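Local coordinates for USP37 protein (Homo sapiens, PDB 3U12) that probably removes ubiquitin from modified proteins as a thiol-dependent protease, this chain being the pleckstrin homology domain of the longer enzyme, at residues A[44-49]-A[64-69]; A[54-59]-A[96-101]. All coordinates share one frame; numbering follows the deposited sequence.

Contact 1 (A[44-49]-A[64-69]). With SO4 (sulfate ion), chain D.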
loop_
_atom_site.group_PDB
_atom_site.type_symbol
_atom_site.label_atom_id
_atom_site.label_comp_id
_atom_site.label_asym_id
_atom_site.label_seq_id
_atom_site.Cartn_x
_atom_site.Cartn_y
_atom_site.Cartn_z
ATOM N N GLU A 44 3.798 1.574 5.039
ATOM C CA GLU A 44 4.025 2.765 5.874
ATOM C C GLU A 44 4.243 3.947 4.949
ATOM O O GLU A 44 5.012 3.834 3.992
ATOM C CB GLU A 44 5.297 2.564 6.718
ATOM C CG GLU A 44 5.625 3.701 7.676
ATOM C CD GLU A 44 6.851 3.476 8.542
ATOM O OE1 GLU A 44 7.861 2.950 8.030
ATOM O OE2 GLU A 44 6.823 3.882 9.724
ATOM N N ILE A 45 3.640 5.094 5.272
ATOM C CA ILE A 45 3.874 6.277 4.458
ATOM C C ILE A 45 5.162 6.970 4.938
ATOM O O ILE A 45 5.330 7.180 6.145
ATOM C CB ILE A 45 2.665 7.252 4.522
ATOM C CG1 ILE A 45 1.362 6.641 3.892
ATOM C CG2 ILE A 45 3.006 8.614 3.887
ATOM C CD1 ILE A 45 1.473 6.128 2.399
ATOM N N VAL A 46 6.027 7.381 3.988
ATOM C CA VAL A 46 7.227 8.179 4.296
ATOM C C VAL A 46 7.250 9.414 3.368
ATOM O O VAL A 46 6.536 9.422 2.385
ATOM C CB VAL A 46 8.569 7.388 4.221
ATOM C CG1 VAL A 46 8.604 6.250 5.240
ATOM C CG2 VAL A 46 8.848 6.889 2.802
ATOM N N GLU A 47 8.104 10.405 3.637
ATOM C CA GLU A 47 8.174 11.581 2.765
ATOM C C GLU A 47 9.478 12.325 2.844
ATOM O O GLU A 47 10.257 12.161 3.789
ATOM C CB GLU A 47 7.012 12.569 3.058
ATOM C CG GLU A 47 7.153 13.364 4.344
ATOM C CD GLU A 47 5.917 14.125 4.797
ATOM O OE1 GLU A 47 4.978 14.308 3.987
ATOM O OE2 GLU A 47 5.887 14.528 5.981
ATOM N N LYS A 48 9.690 13.190 1.849
ATOM C CA LYS A 48 10.810 14.142 1.767
ATOM C C LYS A 48 10.393 15.251 0.813
ATOM O O LYS A 48 9.937 14.951 -0.291
ATOM C CB LYS A 48 12.114 13.491 1.293
ATOM C CG LYS A 48 13.373 14.302 1.667
ATOM C CD LYS A 48 13.584 14.435 3.193
ATOM C CE LYS A 48 14.604 15.481 3.563
ATOM N NZ LYS A 48 14.381 15.988 4.945
ATOM N N GLU A 49 10.514 16.511 1.255
ATOM C CA GLU A 49 10.200 17.740 0.508
ATOM C C GLU A 49 8.990 17.559 -0.439
ATOM O O GLU A 49 9.133 17.572 -1.666
ATOM C CB GLU A 49 11.446 18.256 -0.242
ATOM N N PRO A 64 13.622 -3.299 3.297
ATOM C CA PRO A 64 12.311 -2.864 2.777
ATOM C C PRO A 64 12.407 -2.205 1.408
ATOM O O PRO A 64 13.366 -1.510 1.127
ATOM C CB PRO A 64 11.838 -1.825 3.824
ATOM C CG PRO A 64 12.575 -2.166 5.063
ATOM C CD PRO A 64 13.934 -2.645 4.580
ATOM N N ARG A 65 11.396 -2.398 0.580
ATOM C CA ARG A 65 11.314 -1.788 -0.745
ATOM C C ARG A 65 10.408 -0.587 -0.676
ATOM O O ARG A 65 9.431 -0.568 0.109
ATOM C CB ARG A 65 10.821 -2.781 -1.811
ATOM C CG ARG A 65 11.759 -3.971 -1.973
ATOM C CD ARG A 65 11.959 -4.390 -3.413
ATOM N NE ARG A 65 13.241 -5.077 -3.587
ATOM C CZ ARG A 65 14.300 -4.575 -4.223
ATOM N NH1 ARG A 65 14.239 -3.373 -4.787
ATOM N NH2 ARG A 65 15.418 -5.281 -4.324
ATOM N N ILE A 66 10.704 0.419 -1.494
ATOM C CA ILE A 66 9.940 1.655 -1.522
ATOM C C ILE A 66 9.339 1.921 -2.910
ATOM O O ILE A 66 9.989 1.710 -3.932
ATOM C CB ILE A 66 10.793 2.830 -0.984
ATOM C CG1 ILE A 66 10.022 4.153 -1.022
ATOM C CG2 ILE A 66 12.153 2.964 -1.681
ATOM C CD1 ILE A 66 10.505 5.104 -0.087
ATOM N N PHE A 67 8.095 2.432 -2.914
ATOM C CA PHE A 67 7.326 2.722 -4.109
ATOM C C PHE A 67 6.900 4.162 -3.989
ATOM O O PHE A 67 6.280 4.547 -2.984
ATOM C CB PHE A 67 6.093 1.793 -4.127
ATOM C CG PHE A 67 6.442 0.326 -4.243
ATOM C CD1 PHE A 67 6.383 -0.323 -5.473
ATOM C CD2 PHE A 67 6.792 -0.419 -3.116
ATOM C CE1 PHE A 67 6.677 -1.689 -5.577
ATOM C CE2 PHE A 67 7.110 -1.778 -3.226
ATOM C CZ PHE A 67 7.027 -2.406 -4.451
ATOM N N GLN A 68 7.226 4.962 -4.997
ATOM C CA GLN A 68 6.806 6.366 -5.058
ATOM C C GLN A 68 5.291 6.457 -5.214
ATOM O O GLN A 68 4.715 5.667 -5.958
ATOM C CB GLN A 68 7.490 7.111 -6.214
ATOM C CG GLN A 68 7.148 8.610 -6.183
ATOM C CD GLN A 68 7.968 9.443 -7.122
ATOM O OE1 GLN A 68 9.178 9.251 -7.260
ATOM N NE2 GLN A 68 7.323 10.408 -7.765
ATOM N N LEU A 69 4.654 7.422 -4.506
ATOM C CA LEU A 69 3.216 7.670 -4.575
ATOM C C LEU A 69 2.906 8.979 -5.265
ATOM O O LEU A 69 1.998 9.002 -6.082
ATOM C CB LEU A 69 2.551 7.639 -3.189
ATOM C CG LEU A 69 2.632 6.299 -2.459
ATOM C CD1 LEU A 69 2.001 6.430 -1.071
ATOM C CD2 LEU A 69 1.949 5.174 -3.259
HETATM S S SO4 D . 8.436 13.077 -9.722
HETATM O O1 SO4 D . 8.166 14.080 -10.763
HETATM O O2 SO4 D . 9.886 12.948 -9.510
HETATM O O3 SO4 D . 7.795 13.504 -8.463
HETATM O O4 SO4 D . 7.883 11.784 -10.154
#

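Contact 2 (A[54-59]-A[96-101])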
loop_
_atom_site.group_PDB
_atom_site.type_symbol
_atom_site.label_atom_id
_atom_site.label_comp_id
_atom_site.label_asym_id
_atom_site.label_seq_id
_atom_site.Cartn_x
_atom_site.Cartn_y
_atom_site.Cartn_z
ATOM N N LEU A 54 5.799 4.993 -0.303
ATOM C CA LEU A 54 5.276 3.906 0.516
ATOM C C LEU A 54 6.357 2.840 0.734
ATOM O O LEU A 54 6.927 2.337 -0.232
ATOM C CB LEU A 54 4.044 3.294 -0.198
ATOM C CG LEU A 54 3.271 2.179 0.528
ATOM C CD1 LEU A 54 2.552 2.712 1.760
ATOM C CD2 LEU A 54 2.214 1.591 -0.380
ATOM N N VAL A 55 6.609 2.483 2.002
ATOM C CA VAL A 55 7.587 1.465 2.359
ATOM C C VAL A 55 6.846 0.179 2.686
ATOM O O VAL A 55 5.900 0.185 3.482
ATOM C CB VAL A 55 8.507 1.869 3.533
ATOM C CG1 VAL A 55 9.589 0.808 3.761
ATOM C CG2 VAL A 55 9.158 3.211 3.268
ATOM N N VAL A 56 7.323 -0.929 2.112
ATOM C CA VAL A 56 6.796 -2.265 2.375
ATOM C C VAL A 56 7.802 -2.979 3.283
ATOM O O VAL A 56 8.921 -3.268 2.863
ATOM C CB VAL A 56 6.540 -3.053 1.062
ATOM C CG1 VAL A 56 6.093 -4.492 1.357
ATOM C CG2 VAL A 56 5.521 -2.330 0.173
ATOM N N HIS A 57 7.409 -3.241 4.527
ATOM C CA HIS A 57 8.253 -3.973 5.489
ATOM C C HIS A 57 7.618 -5.347 5.665
ATOM O O HIS A 57 6.387 -5.454 5.793
ATOM C CB HIS A 57 8.216 -3.313 6.879
ATOM C CG HIS A 57 8.885 -1.983 7.007
ATOM N ND1 HIS A 57 8.162 -0.809 6.918
ATOM C CD2 HIS A 57 10.138 -1.691 7.430
ATOM C CE1 HIS A 57 9.007 0.160 7.223
ATOM N NE2 HIS A 57 10.222 -0.327 7.526
ATOM N N TYR A 58 8.437 -6.383 5.709
ATOM C CA TYR A 58 7.950 -7.732 5.958
ATOM C C TYR A 58 8.375 -8.156 7.340
ATOM O O TYR A 58 9.452 -7.766 7.798
ATOM C CB TYR A 58 8.476 -8.724 4.916
ATOM C CG TYR A 58 7.941 -8.470 3.524
ATOM C CD1 TYR A 58 6.574 -8.537 3.257
ATOM C CD2 TYR A 58 8.805 -8.230 2.457
ATOM C CE1 TYR A 58 6.078 -8.302 1.979
ATOM C CE2 TYR A 58 8.319 -8.003 1.172
ATOM C CZ TYR A 58 6.956 -8.074 0.932
ATOM O OH TYR A 58 6.474 -7.833 -0.327
ATOM N N ASN A 59 7.516 -8.939 8.019
ATOM C CA ASN A 59 7.811 -9.494 9.341
ATOM C C ASN A 59 9.083 -10.341 9.310
ATOM O O ASN A 59 9.854 -10.244 10.249
ATOM C CB ASN A 59 6.650 -10.350 9.863
ATOM C CG ASN A 59 5.464 -9.576 10.358
ATOM O OD1 ASN A 59 5.279 -8.387 10.076
ATOM N ND2 ASN A 59 4.616 -10.255 11.102
ATOM N N SER A 96 2.675 -1.201 -11.243
ATOM C CA SER A 96 2.928 -1.960 -10.022
ATOM C C SER A 96 1.569 -2.111 -9.298
ATOM O O SER A 96 0.753 -1.175 -9.288
ATOM C CB SER A 96 3.888 -1.226 -9.104
ATOM O OG SER A 96 5.101 -0.896 -9.752
ATOM N N PHE A 97 1.301 -3.308 -8.785
ATOM C CA PHE A 97 0.064 -3.617 -8.082
ATOM C C PHE A 97 0.437 -4.109 -6.693
ATOM O O PHE A 97 1.147 -5.107 -6.567
ATOM C CB PHE A 97 -0.704 -4.700 -8.829
ATOM C CG PHE A 97 -2.068 -5.016 -8.259
ATOM C CD1 PHE A 97 -3.090 -4.076 -8.293
ATOM C CD2 PHE A 97 -2.340 -6.271 -7.725
ATOM C CE1 PHE A 97 -4.352 -4.373 -7.775
ATOM C CE2 PHE A 97 -3.613 -6.579 -7.231
ATOM C CZ PHE A 97 -4.613 -5.633 -7.272
ATOM N N LEU A 98 -0.014 -3.392 -5.666
ATOM C CA LEU A 98 0.253 -3.702 -4.265
ATOM C C LEU A 98 -1.033 -4.026 -3.561
ATOM O O LEU A 98 -1.967 -3.214 -3.573
ATOM C CB LEU A 98 0.935 -2.520 -3.551
ATOM C CG LEU A 98 2.388 -2.196 -3.964
ATOM C CD1 LEU A 98 2.441 -1.385 -5.249
ATOM C CD2 LEU A 98 3.071 -1.390 -2.900
ATOM N N SER A 99 -1.076 -5.189 -2.919
ATOM C CA SER A 99 -2.247 -5.619 -2.168
ATOM C C SER A 99 -1.917 -5.888 -0.711
ATOM O O SER A 99 -0.843 -6.398 -0.391
ATOM C CB SER A 99 -2.869 -6.851 -2.808
ATOM O OG SER A 99 -3.431 -6.484 -4.052
ATOM N N ILE A 100 -2.843 -5.517 0.170
ATOM C CA ILE A 100 -2.709 -5.747 1.608
ATOM C C ILE A 100 -4.076 -6.212 2.085
ATOM O O ILE A 100 -5.097 -5.586 1.778
ATOM C CB ILE A 100 -2.103 -4.557 2.403
ATOM C CG1 ILE A 100 -1.842 -4.965 3.896
ATOM C CG2 ILE A 100 -2.967 -3.295 2.289
ATOM C CD1 ILE A 100 -0.911 -4.025 4.716
ATOM N N ASP A 101 -4.093 -7.369 2.742
ATOM C CA ASP A 101 -5.336 -8.018 3.136
ATOM C C ASP A 101 -5.573 -7.991 4.644
ATOM O O ASP A 101 -4.661 -7.663 5.404
ATOM C CB ASP A 101 -5.311 -9.467 2.610
ATOM C CG ASP A 101 -6.686 -10.106 2.504
ATOM O OD1 ASP A 101 -7.676 -9.363 2.331
ATOM O OD2 ASP A 101 -6.772 -11.340 2.617
#

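Contact 1 (A[44-49]-A[64-69])
I45 and L69 meet through their terminal methyls, CD1 of I45 lying 3.5 Å from CD1 of L69, and the two side chains cross at about a right angle. L69 directly follows strand 65-68, and the pair illustrates how residues on or next to second-neighbour strands of one antiparallel sheet can meet over the strand that separates them. Strand 51-58 runs between 44-49 and 64-69, bound by backbone hydrogen bonds to both, and the CA atoms of I45 and L69 are 9.2 Å apart. The reach is made by side chains alone: with chi1 of -65° the CG1 branch of I45 stands beside the backbone N, anti to the carbonyl carbon, and carries CD1 across to the leucine. This inner pair is roofed by helix 105-119, where M111 and F114 touch I45 while L115 and V118 touch L69.

On the other face of the sheet, V46 and I66 slant across each other, with CG2 of V46 3.8 Å from CD1 of I66. I66 is exposed and was modelled in two conformations, so the details of this outer pairing are less certain. Beside L69, the extended chain of Q68 turns outward, and its NE2 donates to O4 of a sulfate, probably picked up from the crystallisation solution, at 2.8 Å and an N-H...O angle of 146°. NE2 is also bonded to the carbonyl of S70; an alanine in place of this glutamine would probably leave both that carbonyl and the sulfate without their amide partner.

Between the segments the contact is wholly apolar: burial under the helix favours the I45-L69 pair, V46 and I66 add only a marginal touch, and polar bonding runs through the middle strand.

Contact 2 (A[54-59]-A[96-101])
L98 presents a single methyl, CD2, to two residues of strand 51-58, and this small cluster joins the two halves of the curled antiparallel sheet of the pleckstrin homology fold. Strands 51-58 and 97-104 are not neighbours in the sheet; they face each other through its interior, with the CA atoms of V56 and L98 9.4 Å apart. L54 and V56, two residues apart on one strand, both direct their side chains inward, and L98 answers from the facing strand.

The two partners come in differently. L54 reaches toward L98 tip to tip, its CD2 4.0 Å from CD2 of L98; CG anti to the backbone N (chi1 -176°) carries that methyl toward L98 in the conformer described, a detail made less certain by a second modelled conformer. V56 approaches at a slant and uses one branch: with chi1 175°, CG2 stands beside the backbone N, anti to the carbonyl carbon, and it is this branch that meets L98.

Other residues extend the apolar core around the cluster: L54 also packs on F43 and L90, and I100, further along the strand of L98, rests on F43 and I26. Further along these strands Y58 makes a cation-pi contact with K39, and D101 forms a salt bridge with R87.

At the centre, CD2 of L98 sits 4.0 Å from CG2 of V56, the same distance that separates it from the leucine methyl.

How the contacts relate
Contacts 1 and 2 share strand 51-58, whose two edges and inner face serve different partners. Their centres lie 11 Å apart. Along one edge, the O of E44 is 2.9 Å from the N of V55; along the other, the O of F67 is 2.8 Å from the N of L54, both probable backbone hydrogen bonds. The apolar interiors join through L69, whose side chain touches L54. The sulfate at the outer end of contact 1 is probably a crystallisation additive, and deubiquitinase activity is ascribed to the whole enzyme. Contact 1 joins the strands flanking 51-58, whereas contact 2 spans the interior from 51-58 to 97-104.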